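Long-range contacts in phosphoribosylaminoimidazole-succinocarboxamide synthase (PDB 4O7Y), which catalyses the ATP-dependent joining of L-aspartate to 5-amino-1-(5-phospho-D-ribosyl)imidazole-4-carboxylate, giving the succinocarboxamide intermediate of de novo purine synthesis: residues L88-R93 / L176-D181; G98-R103 / I116-Y121; I170-K175 / T196-D201. All coordinates share one frame; numbering follows the deposited sequence.

Contact 1 of 3, residues L88-R93 / L176-D181; sequences LEVVVR and LEFGKD. With C5P (cytidine-5'-monophosphate), chain B.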
loop_
_atom_site.group_PDB
_atom_site.type_symbol
_atom_site.label_atom_id
_atom_site.label_comp_id
_atom_site.label_asym_id
_atom_site.label_seq_id
_atom_site.Cartn_x
_atom_site.Cartn_y
_atom_site.Cartn_z
ATOM N N LEU A 88 -13.888 0.751 1.061
ATOM C CA LEU A 88 -12.714 1.352 0.421
ATOM C C LEU A 88 -12.833 2.837 0.322
ATOM O O LEU A 88 -13.924 3.394 0.128
ATOM C CB LEU A 88 -12.536 0.831 -1.019
ATOM C CG LEU A 88 -12.316 -0.691 -1.192
ATOM C CD1 LEU A 88 -12.399 -1.069 -2.681
ATOM C CD2 LEU A 88 -11.001 -1.142 -0.581
ATOM N N GLU A 89 -11.678 3.485 0.410
ATOM C CA GLU A 89 -11.542 4.837 -0.071
ATOM C C GLU A 89 -10.554 4.753 -1.210
ATOM O O GLU A 89 -9.458 4.175 -1.065
ATOM C CB GLU A 89 -11.085 5.752 1.052
ATOM C CG GLU A 89 -12.200 5.892 2.094
ATOM C CD GLU A 89 -11.832 6.807 3.234
ATOM O OE1 GLU A 89 -12.492 6.762 4.286
ATOM O OE2 GLU A 89 -10.871 7.585 3.074
ATOM N N VAL A 90 -10.983 5.240 -2.372
ATOM C CA VAL A 90 -10.206 5.081 -3.604
ATOM C C VAL A 90 -9.678 6.453 -3.960
ATOM O O VAL A 90 -10.451 7.382 -4.203
ATOM C CB VAL A 90 -11.047 4.472 -4.759
ATOM C CG1 VAL A 90 -10.183 4.290 -6.001
ATOM C CG2 VAL A 90 -11.655 3.125 -4.338
ATOM N N VAL A 91 -8.355 6.607 -3.924
ATOM C CA VAL A 91 -7.746 7.926 -4.066
ATOM C C VAL A 91 -6.994 8.004 -5.409
ATOM O O VAL A 91 -6.156 7.149 -5.704
ATOM C CB VAL A 91 -6.787 8.229 -2.883
ATOM C CG1 VAL A 91 -5.985 9.513 -3.117
ATOM C CG2 VAL A 91 -7.549 8.330 -1.556
ATOM N N VAL A 92 -7.296 9.022 -6.203
ATOM C CA VAL A 92 -6.629 9.245 -7.495
ATOM C C VAL A 92 -5.806 10.524 -7.340
ATOM O O VAL A 92 -6.318 11.510 -6.834
ATOM C CB VAL A 92 -7.645 9.423 -8.646
ATOM C CG1 VAL A 92 -6.931 9.554 -9.983
ATOM C CG2 VAL A 92 -8.616 8.263 -8.682
ATOM N N ARG A 93 -4.540 10.487 -7.764
ATOM C CA ARG A 93 -3.622 11.612 -7.569
ATOM C C ARG A 93 -2.941 12.005 -8.897
ATOM O O ARG A 93 -2.401 11.155 -9.600
ATOM C CB ARG A 93 -2.595 11.254 -6.483
ATOM C CG ARG A 93 -3.157 10.316 -5.406
ATOM C CD ARG A 93 -2.207 10.056 -4.240
ATOM N NE ARG A 93 -2.088 11.242 -3.412
ATOM C CZ ARG A 93 -2.441 11.354 -2.132
ATOM N NH1 ARG A 93 -2.922 10.324 -1.428
ATOM N NH2 ARG A 93 -2.267 12.532 -1.540
ATOM N N LEU A 176 -12.762 8.830 -3.775
ATOM C CA LEU A 176 -14.027 8.249 -4.160
ATOM C C LEU A 176 -14.399 7.044 -3.293
ATOM O O LEU A 176 -13.523 6.367 -2.702
ATOM C CB LEU A 176 -13.969 7.755 -5.624
ATOM C CG LEU A 176 -13.729 8.785 -6.734
ATOM C CD1 LEU A 176 -13.740 8.055 -8.081
ATOM C CD2 LEU A 176 -14.756 9.930 -6.721
ATOM N N GLU A 177 -15.705 6.764 -3.247
ATOM C CA GLU A 177 -16.217 5.544 -2.612
ATOM C C GLU A 177 -17.241 4.889 -3.530
ATOM O O GLU A 177 -17.855 5.549 -4.392
ATOM C CB GLU A 177 -16.817 5.832 -1.236
ATOM C CG GLU A 177 -15.859 6.537 -0.267
ATOM C CD GLU A 177 -16.382 6.582 1.163
ATOM O OE1 GLU A 177 -17.317 5.844 1.520
ATOM O OE2 GLU A 177 -15.828 7.339 1.946
ATOM N N PHE A 178 -17.413 3.585 -3.373
ATOM C CA PHE A 178 -18.197 2.814 -4.322
ATOM C C PHE A 178 -19.025 1.803 -3.557
ATOM O O PHE A 178 -18.651 1.390 -2.456
ATOM C CB PHE A 178 -17.296 2.023 -5.290
ATOM C CG PHE A 178 -16.502 2.875 -6.248
ATOM C CD1 PHE A 178 -17.010 3.170 -7.523
ATOM C CD2 PHE A 178 -15.243 3.383 -5.879
ATOM C CE1 PHE A 178 -16.288 3.934 -8.430
ATOM C CE2 PHE A 178 -14.524 4.170 -6.776
ATOM C CZ PHE A 178 -15.046 4.448 -8.053
ATOM N N GLY A 179 -20.114 1.359 -4.186
ATOM C CA GLY A 179 -20.834 0.183 -3.729
ATOM C C GLY A 179 -21.436 -0.588 -4.894
ATOM O O GLY A 179 -21.318 -0.186 -6.067
ATOM N N LYS A 180 -22.095 -1.694 -4.570
ATOM C CA LYS A 180 -22.764 -2.504 -5.573
ATOM C C LYS A 180 -24.273 -2.371 -5.473
ATOM O O LYS A 180 -24.818 -2.415 -4.375
ATOM C CB LYS A 180 -22.382 -3.964 -5.413
ATOM C CG LYS A 180 -21.409 -4.448 -6.452
ATOM C CD LYS A 180 -21.432 -5.969 -6.551
ATOM C CE LYS A 180 -20.633 -6.620 -5.442
ATOM N NZ LYS A 180 -19.936 -7.826 -5.998
ATOM N N ASP A 181 -24.926 -2.204 -6.626
ATOM C CA ASP A 181 -26.388 -2.209 -6.711
ATOM C C ASP A 181 -26.931 -3.636 -6.856
ATOM O O ASP A 181 -26.155 -4.591 -6.879
ATOM C CB ASP A 181 -26.879 -1.289 -7.838
ATOM C CG ASP A 181 -26.571 -1.818 -9.243
ATOM O OD1 ASP A 181 -26.299 -3.013 -9.466
ATOM O OD2 ASP A 181 -26.640 -1.009 -10.162
HETATM O O3P C5P B . -3.990 10.795 1.381
HETATM P P C5P B . -4.233 12.291 1.606
HETATM O O1P C5P B . -4.542 12.654 3.029
HETATM O O2P C5P B . -3.166 13.139 0.951
HETATM O "O5'" C5P B . -5.569 12.684 0.859
HETATM C "C5'" C5P B . -5.757 12.376 -0.550
HETATM C "C4'" C5P B . -7.058 13.002 -1.077
HETATM O "O4'" C5P B . -8.144 12.183 -0.642
HETATM C "C3'" C5P B . -7.373 14.414 -0.542
HETATM O "O3'" C5P B . -8.110 15.140 -1.535
HETATM C "C2'" C5P B . -8.273 14.191 0.651
HETATM O "O2'" C5P B . -9.166 15.300 0.859
HETATM C "C1'" C5P B . -9.017 12.933 0.224
HETATM N N1 C5P B . -9.428 12.098 1.363
HETATM C C2 C5P B . -10.798 12.086 1.785
HETATM N N3 C5P B . -11.177 11.311 2.836
HETATM C C4 C5P B . -10.259 10.550 3.476
HETATM C C5 C5P B . -8.907 10.555 3.098
HETATM C C6 C5P B . -8.507 11.342 2.019
HETATM O O2 C5P B . -11.649 12.776 1.189
HETATM N N4 C5P B . -10.644 9.780 4.521
HETATM O O HOH W 1 -15.917 2.204 -1.405
#

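Contact 2 of 3, residues G98-R103 / I116-Y121; sequences GSLKKR and IVELYY. With C5P (cytidine-5'-monophosphate), chain B; ACT (acetate ion), chain D; ACT (acetate ion), chain C.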
loop_
_atom_site.group_PDB
_atom_site.type_symbol
_atom_site.label_atom_id
_atom_site.label_comp_id
_atom_site.label_asym_id
_atom_site.label_seq_id
_atom_site.Cartn_x
_atom_site.Cartn_y
_atom_site.Cartn_z
ATOM N N GLY A 98 -0.161 16.207 0.199
ATOM C CA GLY A 98 -0.711 15.432 1.304
ATOM C C GLY A 98 0.165 14.246 1.623
ATOM O O GLY A 98 1.393 14.348 1.601
ATOM N N SER A 99 -0.460 13.103 1.865
ATOM C CA SER A 99 0.253 11.905 2.329
ATOM C C SER A 99 1.242 11.305 1.308
ATOM O O SER A 99 2.174 10.599 1.678
ATOM C CB SER A 99 -0.776 10.842 2.750
ATOM O OG SER A 99 -1.386 10.280 1.603
ATOM N N LEU A 100 1.019 11.558 0.023
ATOM C CA LEU A 100 1.938 11.084 -1.021
ATOM C C LEU A 100 3.397 11.560 -0.801
ATOM O O LEU A 100 4.335 10.878 -1.178
ATOM C CB LEU A 100 1.429 11.461 -2.430
ATOM C CG LEU A 100 2.204 10.769 -3.564
ATOM C CD1 LEU A 100 2.246 9.246 -3.385
ATOM C CD2 LEU A 100 1.585 11.152 -4.910
ATOM N N LYS A 101 3.566 12.730 -0.204
ATOM C CA LYS A 101 4.906 13.240 0.112
ATOM C C LYS A 101 5.669 12.341 1.103
ATOM O O LYS A 101 6.901 12.329 1.113
ATOM C CB LYS A 101 4.802 14.667 0.641
ATOM C CG LYS A 101 4.131 15.619 -0.343
ATOM C CD LYS A 101 4.170 17.051 0.157
ATOM C CE LYS A 101 3.760 17.116 1.610
ATOM N NZ LYS A 101 3.198 18.453 1.874
ATOM N N LYS A 102 4.938 11.557 1.888
ATOM C CA LYS A 102 5.525 10.621 2.847
ATOM C C LYS A 102 5.691 9.224 2.267
ATOM O O LYS A 102 6.132 8.305 2.945
ATOM C CB LYS A 102 4.666 10.554 4.120
ATOM C CG LYS A 102 4.618 11.856 4.904
ATOM C CD LYS A 102 4.044 11.638 6.307
ATOM N N ARG A 103 5.375 9.061 0.994
ATOM C CA ARG A 103 5.440 7.753 0.384
ATOM C C ARG A 103 6.421 7.761 -0.797
ATOM O O ARG A 103 7.091 6.764 -1.044
ATOM C CB ARG A 103 4.036 7.327 -0.045
ATOM C CG ARG A 103 3.781 5.838 0.006
ATOM C CD ARG A 103 2.351 5.497 -0.381
ATOM N NE ARG A 103 1.366 5.772 0.669
ATOM C CZ ARG A 103 1.218 5.034 1.776
ATOM N NH1 ARG A 103 2.007 3.987 2.030
ATOM N NH2 ARG A 103 0.285 5.358 2.660
ATOM N N ILE A 116 -1.714 8.271 -10.149
ATOM C CA ILE A 116 -1.606 7.204 -9.143
ATOM C C ILE A 116 -2.996 6.861 -8.561
ATOM O O ILE A 116 -3.760 7.756 -8.242
ATOM C CB ILE A 116 -0.663 7.681 -8.014
ATOM C CG1 ILE A 116 0.756 7.813 -8.597
ATOM C CG2 ILE A 116 -0.732 6.746 -6.806
ATOM C CD1 ILE A 116 1.862 8.084 -7.586
ATOM N N VAL A 117 -3.340 5.583 -8.432
ATOM C CA VAL A 117 -4.597 5.209 -7.745
ATOM C C VAL A 117 -4.149 4.515 -6.459
ATOM O O VAL A 117 -3.262 3.629 -6.506
ATOM C CB VAL A 117 -5.456 4.222 -8.563
ATOM C CG1 VAL A 117 -6.767 3.920 -7.850
ATOM C CG2 VAL A 117 -5.715 4.755 -9.983
ATOM N N GLU A 118 -4.713 4.914 -5.320
ATOM C CA GLU A 118 -4.390 4.259 -4.052
ATOM C C GLU A 118 -5.668 3.727 -3.421
ATOM O O GLU A 118 -6.716 4.393 -3.468
ATOM C CB GLU A 118 -3.701 5.207 -3.063
ATOM C CG GLU A 118 -2.382 5.812 -3.537
ATOM C CD GLU A 118 -1.850 6.899 -2.601
ATOM O OE1 GLU A 118 -2.641 7.498 -1.843
ATOM O OE2 GLU A 118 -0.630 7.172 -2.625
ATOM N N LEU A 119 -5.582 2.513 -2.865
ATOM C CA LEU A 119 -6.705 1.904 -2.137
ATOM C C LEU A 119 -6.439 1.992 -0.653
ATOM O O LEU A 119 -5.342 1.633 -0.231
ATOM C CB LEU A 119 -6.858 0.430 -2.509
ATOM C CG LEU A 119 -6.971 0.214 -4.031
ATOM C CD1 LEU A 119 -6.867 -1.261 -4.405
ATOM C CD2 LEU A 119 -8.275 0.842 -4.542
ATOM N N TYR A 120 -7.452 2.438 0.108
ATOM C CA TYR A 120 -7.391 2.540 1.572
ATOM C C TYR A 120 -8.540 1.709 2.145
ATOM O O TYR A 120 -9.661 1.783 1.674
ATOM C CB TYR A 120 -7.497 3.987 2.076
ATOM C CG TYR A 120 -6.280 4.798 1.724
ATOM C CD1 TYR A 120 -5.203 4.893 2.605
ATOM C CD2 TYR A 120 -6.191 5.431 0.483
ATOM C CE1 TYR A 120 -4.047 5.604 2.260
ATOM C CE2 TYR A 120 -5.060 6.162 0.137
ATOM C CZ TYR A 120 -3.991 6.246 1.033
ATOM O OH TYR A 120 -2.862 6.956 0.667
ATOM N N TYR A 121 -8.227 0.893 3.129
ATOM C CA TYR A 121 -9.228 0.082 3.772
ATOM C C TYR A 121 -9.989 0.958 4.794
ATOM O O TYR A 121 -9.400 1.468 5.745
ATOM C CB TYR A 121 -8.554 -1.124 4.418
ATOM C CG TYR A 121 -9.451 -1.964 5.310
ATOM C CD1 TYR A 121 -10.820 -2.128 5.029
ATOM C CD2 TYR A 121 -8.922 -2.606 6.421
ATOM C CE1 TYR A 121 -11.634 -2.908 5.840
ATOM C CE2 TYR A 121 -9.726 -3.377 7.240
ATOM C CZ TYR A 121 -11.075 -3.514 6.951
ATOM O OH TYR A 121 -11.847 -4.270 7.776
HETATM O O3P C5P B . -3.990 10.795 1.381
HETATM P P C5P B . -4.233 12.291 1.606
HETATM O O1P C5P B . -4.542 12.654 3.029
HETATM O O2P C5P B . -3.166 13.139 0.951
HETATM O "O5'" C5P B . -5.569 12.684 0.859
HETATM C "C5'" C5P B . -5.757 12.376 -0.550
HETATM C "C4'" C5P B . -7.058 13.002 -1.077
HETATM O "O4'" C5P B . -8.144 12.183 -0.642
HETATM C "C3'" C5P B . -7.373 14.414 -0.542
HETATM O "O3'" C5P B . -8.110 15.140 -1.535
HETATM C "C2'" C5P B . -8.273 14.191 0.651
HETATM O "O2'" C5P B . -9.166 15.300 0.859
HETATM C "C1'" C5P B . -9.017 12.933 0.224
HETATM N N1 C5P B . -9.428 12.098 1.363
HETATM C C2 C5P B . -10.798 12.086 1.785
HETATM N N3 C5P B . -11.177 11.311 2.836
HETATM C C4 C5P B . -10.259 10.550 3.476
HETATM C C5 C5P B . -8.907 10.555 3.098
HETATM C C6 C5P B . -8.507 11.342 2.019
HETATM O O2 C5P B . -11.649 12.776 1.189
HETATM N N4 C5P B . -10.644 9.780 4.521
HETATM C C ACT D . -0.536 3.451 5.420
HETATM O O ACT D . -0.665 2.223 5.333
HETATM O OXT ACT D . -1.487 4.203 5.170
HETATM C CH3 ACT D . 0.776 4.036 5.854
HETATM C C ACT C . 3.082 1.963 5.313
HETATM O O ACT C . 2.944 2.624 4.275
HETATM O OXT ACT C . 3.998 1.137 5.416
HETATM C CH3 ACT C . 2.146 2.179 6.467
HETATM O O HOH W 2 0.154 8.182 -0.183
HETATM O O HOH W 3 -1.191 7.597 2.988
#

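Contact 3 of 3, residues I170-K175 / T196-D201; sequences ILVDFK and TCRFWD. With C5P (cytidine-5'-monophosphate), chain B.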
loop_
_atom_site.group_PDB
_atom_site.type_symbol
_atom_site.label_atom_id
_atom_site.label_comp_id
_atom_site.label_asym_id
_atom_site.label_seq_id
_atom_site.Cartn_x
_atom_site.Cartn_y
_atom_site.Cartn_z
ATOM N N ILE A 170 -6.837 23.209 -11.064
ATOM C CA ILE A 170 -6.092 21.955 -11.135
ATOM C C ILE A 170 -6.718 20.949 -10.162
ATOM O O ILE A 170 -6.810 21.209 -8.964
ATOM C CB ILE A 170 -4.595 22.138 -10.803
ATOM C CG1 ILE A 170 -3.984 23.205 -11.732
ATOM C CG2 ILE A 170 -3.836 20.828 -11.009
ATOM C CD1 ILE A 170 -2.778 23.904 -11.137
ATOM N N LEU A 171 -7.155 19.818 -10.694
ATOM C CA LEU A 171 -7.569 18.695 -9.865
ATOM C C LEU A 171 -6.330 17.970 -9.373
ATOM O O LEU A 171 -5.714 17.179 -10.096
ATOM C CB LEU A 171 -8.495 17.765 -10.638
ATOM C CG LEU A 171 -9.003 16.559 -9.829
ATOM C CD1 LEU A 171 -9.778 17.018 -8.610
ATOM C CD2 LEU A 171 -9.853 15.690 -10.750
ATOM N N VAL A 172 -5.931 18.281 -8.145
ATOM C CA VAL A 172 -4.658 17.812 -7.605
ATOM C C VAL A 172 -4.780 16.321 -7.210
ATOM O O VAL A 172 -3.968 15.492 -7.606
ATOM C CB VAL A 172 -4.228 18.718 -6.426
ATOM C CG1 VAL A 172 -3.256 18.005 -5.477
ATOM C CG2 VAL A 172 -3.645 20.037 -6.953
ATOM N N ASP A 173 -5.832 15.989 -6.456
ATOM C CA ASP A 173 -6.137 14.586 -6.100
ATOM C C ASP A 173 -7.578 14.538 -5.601
ATOM O O ASP A 173 -8.211 15.585 -5.489
ATOM C CB ASP A 173 -5.134 13.995 -5.075
ATOM C CG ASP A 173 -5.089 14.777 -3.712
ATOM O OD1 ASP A 173 -6.108 15.308 -3.231
ATOM O OD2 ASP A 173 -4.013 14.854 -3.107
ATOM N N PHE A 174 -8.118 13.350 -5.330
ATOM C CA PHE A 174 -9.461 13.258 -4.760
ATOM C C PHE A 174 -9.750 11.847 -4.290
ATOM O O PHE A 174 -9.073 10.895 -4.671
ATOM C CB PHE A 174 -10.557 13.707 -5.759
ATOM C CG PHE A 174 -10.616 12.879 -7.016
ATOM C CD1 PHE A 174 -11.569 11.875 -7.162
ATOM C CD2 PHE A 174 -9.724 13.103 -8.063
ATOM C CE1 PHE A 174 -11.626 11.100 -8.313
ATOM C CE2 PHE A 174 -9.786 12.339 -9.230
ATOM C CZ PHE A 174 -10.740 11.321 -9.355
ATOM N N LYS A 175 -10.783 11.723 -3.476
ATOM C CA LYS A 175 -11.170 10.438 -2.920
ATOM C C LYS A 175 -12.595 10.099 -3.390
ATOM O O LYS A 175 -13.508 10.958 -3.352
ATOM C CB LYS A 175 -11.125 10.475 -1.392
ATOM C CG LYS A 175 -11.467 9.143 -0.697
ATOM C CD LYS A 175 -12.975 8.993 -0.420
ATOM C CE LYS A 175 -13.470 9.945 0.691
ATOM N NZ LYS A 175 -14.974 9.900 0.801
ATOM N N THR A 196 -13.537 16.476 -0.228
ATOM C CA THR A 196 -12.963 15.205 -0.657
ATOM C C THR A 196 -12.034 15.290 -1.879
ATOM O O THR A 196 -11.637 14.267 -2.406
ATOM C CB THR A 196 -14.070 14.152 -0.910
ATOM O OG1 THR A 196 -14.915 14.592 -1.970
ATOM C CG2 THR A 196 -14.897 13.916 0.351
ATOM N N CYS A 197 -11.698 16.511 -2.300
ATOM C CA CYS A 197 -10.787 16.761 -3.421
ATOM C C CYS A 197 -9.766 17.807 -3.027
ATOM O O CYS A 197 -10.007 18.617 -2.138
ATOM C CB CYS A 197 -11.533 17.286 -4.653
ATOM S SG CYS A 197 -12.951 16.321 -5.236
ATOM N N ARG A 198 -8.617 17.792 -3.685
ATOM C CA ARG A 198 -7.759 18.973 -3.662
ATOM C C ARG A 198 -7.910 19.721 -4.969
ATOM O O ARG A 198 -7.752 19.127 -6.034
ATOM C CB ARG A 198 -6.300 18.622 -3.412
ATOM C CG ARG A 198 -6.003 18.348 -1.936
ATOM C CD ARG A 198 -4.527 18.128 -1.680
ATOM N NE ARG A 198 -4.312 17.923 -0.245
ATOM C CZ ARG A 198 -4.209 16.741 0.348
ATOM N NH1 ARG A 198 -4.229 15.612 -0.353
ATOM N NH2 ARG A 198 -4.040 16.682 1.656
ATOM N N PHE A 199 -8.209 21.020 -4.854
ATOM C CA PHE A 199 -8.443 21.943 -5.966
ATOM C C PHE A 199 -7.499 23.138 -5.793
ATOM O O PHE A 199 -7.526 23.812 -4.751
ATOM C CB PHE A 199 -9.859 22.529 -5.930
ATOM C CG PHE A 199 -10.984 21.539 -6.106
ATOM C CD1 PHE A 199 -10.965 20.560 -7.115
ATOM C CD2 PHE A 199 -12.122 21.634 -5.291
ATOM C CE1 PHE A 199 -12.042 19.692 -7.278
ATOM C CE2 PHE A 199 -13.204 20.768 -5.470
ATOM C CZ PHE A 199 -13.166 19.800 -6.468
ATOM N N TRP A 200 -6.651 23.373 -6.788
ATOM C CA TRP A 200 -5.708 24.500 -6.778
ATOM C C TRP A 200 -6.030 25.462 -7.868
ATOM O O TRP A 200 -6.416 25.064 -8.969
ATOM C CB TRP A 200 -4.284 24.020 -6.995
ATOM C CG TRP A 200 -3.659 23.327 -5.831
ATOM C CD1 TRP A 200 -4.255 22.991 -4.598
ATOM C CD2 TRP A 200 -2.289 22.828 -5.750
ATOM N NE1 TRP A 200 -3.362 22.355 -3.782
ATOM C CE2 TRP A 200 -2.154 22.212 -4.424
ATOM C CE3 TRP A 200 -1.198 22.814 -6.619
ATOM C CZ2 TRP A 200 -0.976 21.615 -4.015
ATOM C CZ3 TRP A 200 -0.008 22.217 -6.178
ATOM C CH2 TRP A 200 0.092 21.628 -4.914
ATOM N N ASP A 201 -5.878 26.753 -7.584
ATOM C CA ASP A 201 -6.012 27.735 -8.649
ATOM C C ASP A 201 -4.890 27.496 -9.661
ATOM O O ASP A 201 -3.733 27.318 -9.265
ATOM C CB ASP A 201 -5.939 29.168 -8.133
ATOM C CG ASP A 201 -5.967 30.173 -9.273
ATOM O OD1 ASP A 201 -7.006 30.280 -9.940
ATOM O OD2 ASP A 201 -4.930 30.792 -9.543
HETATM O O3P C5P B . -3.990 10.795 1.381
HETATM P P C5P B . -4.233 12.291 1.606
HETATM O O1P C5P B . -4.542 12.654 3.029
HETATM O O2P C5P B . -3.166 13.139 0.951
HETATM O "O5'" C5P B . -5.569 12.684 0.859
HETATM C "C5'" C5P B . -5.757 12.376 -0.550
HETATM C "C4'" C5P B . -7.058 13.002 -1.077
HETATM O "O4'" C5P B . -8.144 12.183 -0.642
HETATM C "C3'" C5P B . -7.373 14.414 -0.542
HETATM O "O3'" C5P B . -8.110 15.140 -1.535
HETATM C "C2'" C5P B . -8.273 14.191 0.651
HETATM O "O2'" C5P B . -9.166 15.300 0.859
HETATM C "C1'" C5P B . -9.017 12.933 0.224
HETATM N N1 C5P B . -9.428 12.098 1.363
HETATM C C2 C5P B . -10.798 12.086 1.785
HETATM N N3 C5P B . -11.177 11.311 2.836
HETATM C C4 C5P B . -10.259 10.550 3.476
HETATM C C5 C5P B . -8.907 10.555 3.098
HETATM C C6 C5P B . -8.507 11.342 2.019
HETATM O O2 C5P B . -11.649 12.776 1.189
HETATM N N4 C5P B . -10.644 9.780 4.521
HETATM O O HOH W 4 -14.110 13.332 -4.225
#

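Contact 1 of 3, residues L88-R93 / L176-D181
Val90 and Leu176 face each other as a hydrogen-bonded pair of an antiparallel ladder, joining the strand 84-93 to the strand 169-180 in the large sheet of the SAICAR synthetase fold. Both amides of the pair are satisfied within it: Val90 N gives its proton to Leu176 O at 2.8 Å, in the plane of that carbonyl, and Leu176 N returns an almost equally straight bond to Val90 O. Two residues along each strand from this pair, a water bridges the gap, accepting from Phe178 N at 2.8 Å and donating to Leu88 O. On the face carrying Val90 and Leu176, Val90 CG2 meets the edge of the Phe178 ring, 3.9 Å from CE2, the two side chains crossing at about a right angle; Ile149 and Ile152 of the helix 143-165 pack on this pair. Glu89 and Glu177 run side by side in the same direction with carboxylate planes only 6° apart, Glu89 OE1 standing 4.1 Å from Glu177 OE2. Glu177 OE2 is also in a salt bridge with Lys175 NZ, which probably offsets part of the repulsion. Glu89 CG lies anti to its carbonyl carbon (chi1 -68°), and the extended chain beyond carries OE2 to within 2.6 Å of N4 of the bound cytidine monophosphate. An alanine here would take away the carboxylate, and N4 would probably be left without the acidic group beside it, with a gap next to Glu177. At the far end of the strand, one of the two conformers of Arg93 meets both Glu118 OE1, through a salt bridge from NH1, and the phosphate: NH1 donates to O3P at 3.0 Å and NH2 to O2P at 2.7 Å, the latter at 168°.

Contact 2 of 3, residues G98-R103 / I116-Y121
Leu100 and Ile116 reach toward each other tip to tip, Leu100 CD2 4.1 Å from Ile116 CD1, and close the apolar end of a contact whose polar side is largely bridged by water. Arg103 and Glu118 slide past each other in opposite directions with guanidinium and carboxylate planes nearly perpendicular, 88° apart. Their charges stay beyond salt-bridge distance, and a water lies between them: it accepts from Arg103 NE at 2.8 Å, in the guanidinium plane, and donates to Ser99 OG and to Glu118 OE2, whose position is less certain. A second water links Arg103 NH2 to Tyr120 OH. The tyrosine hydroxyl donates to Glu118 OE1 at 2.6 Å from above the carboxylate plane; OE1 lies at the edge of the ring, in its plane, and Arg103 NH2 is oblique to it. Ser99 OG, set between its backbone N and carbonyl carbon (chi1 74°), donates to O3P of the nucleotide at 2.7 Å, and Ser99 N to O2P. The 3-10 turn 99-102 thus forms one wall of the phosphate site. Beneath it, the strand 111-121 lies between strands 84-93 and 130-131, with Val117 and Leu119 packed on the helix 143-165 and Arg103 bonded to Met130 O of the second subunit.

Contact 3 of 3, residues I170-K175 / T196-D201
With CG set between its backbone N and carbonyl carbon (chi1 60°), Asp173 swings its carboxylate across to Arg198, whose chain runs extended from CG to NE (chi2 -175°) to meet it. Arg198 NH1 lies 2.9 Å from Asp173 OD2 in a salt bridge that uses the syn lone pair, although the carboxylate and guanidinium planes are 72° apart. The same NH1 donates to O2P of cytidine monophosphate, and Asp173 OD1 accepts from the ribose O3' at 2.6 Å; the pair holds sugar and phosphate together, with Asp211 taking NE of the arginine. Val172 CG2 sits over one face of the Trp200 indole in a CH-pi contact, 3.5 Å from the centroid of the five-membered ring. Leu171 CD1 touches Phe199 CE1 on the face that also carries Phe174 and Cys197. Backbone bonds tie Ile170 to Trp200 in both directions, but at Val172 the ladder slips by a residue: Val172 N and Asp173 O both bond to Arg198. Two residues of one strand set against one of the other make a classic beta bulge, here placing Asp173 in the cytidine monophosphate site, which probably overlaps that of the ribonucleotide substrate of SAICAR synthetase.

How the contacts relate
Starting from the N terminus, the chain enters the large antiparallel sheet along strand 84-93, the first half of contact 1, and turns through 98-103 before returning as the neighbouring strand 111-121. Contact 2 closes this short hairpin-like excursion and is nested within the much longer loop that contact 1 closes when strand 169-180 arrives after helix 143-165. Contact 3 begins on that same strand, ahead of 176-181, and ends on strand 197-201, so it crosses contact 1 and follows contact 2 in series. Together they join four strands round one nucleotide: the Arg93-Glu118 salt bridge couples contacts 1 and 2, and the backbone of Val92 and Phe174 couples contacts 1 and 3.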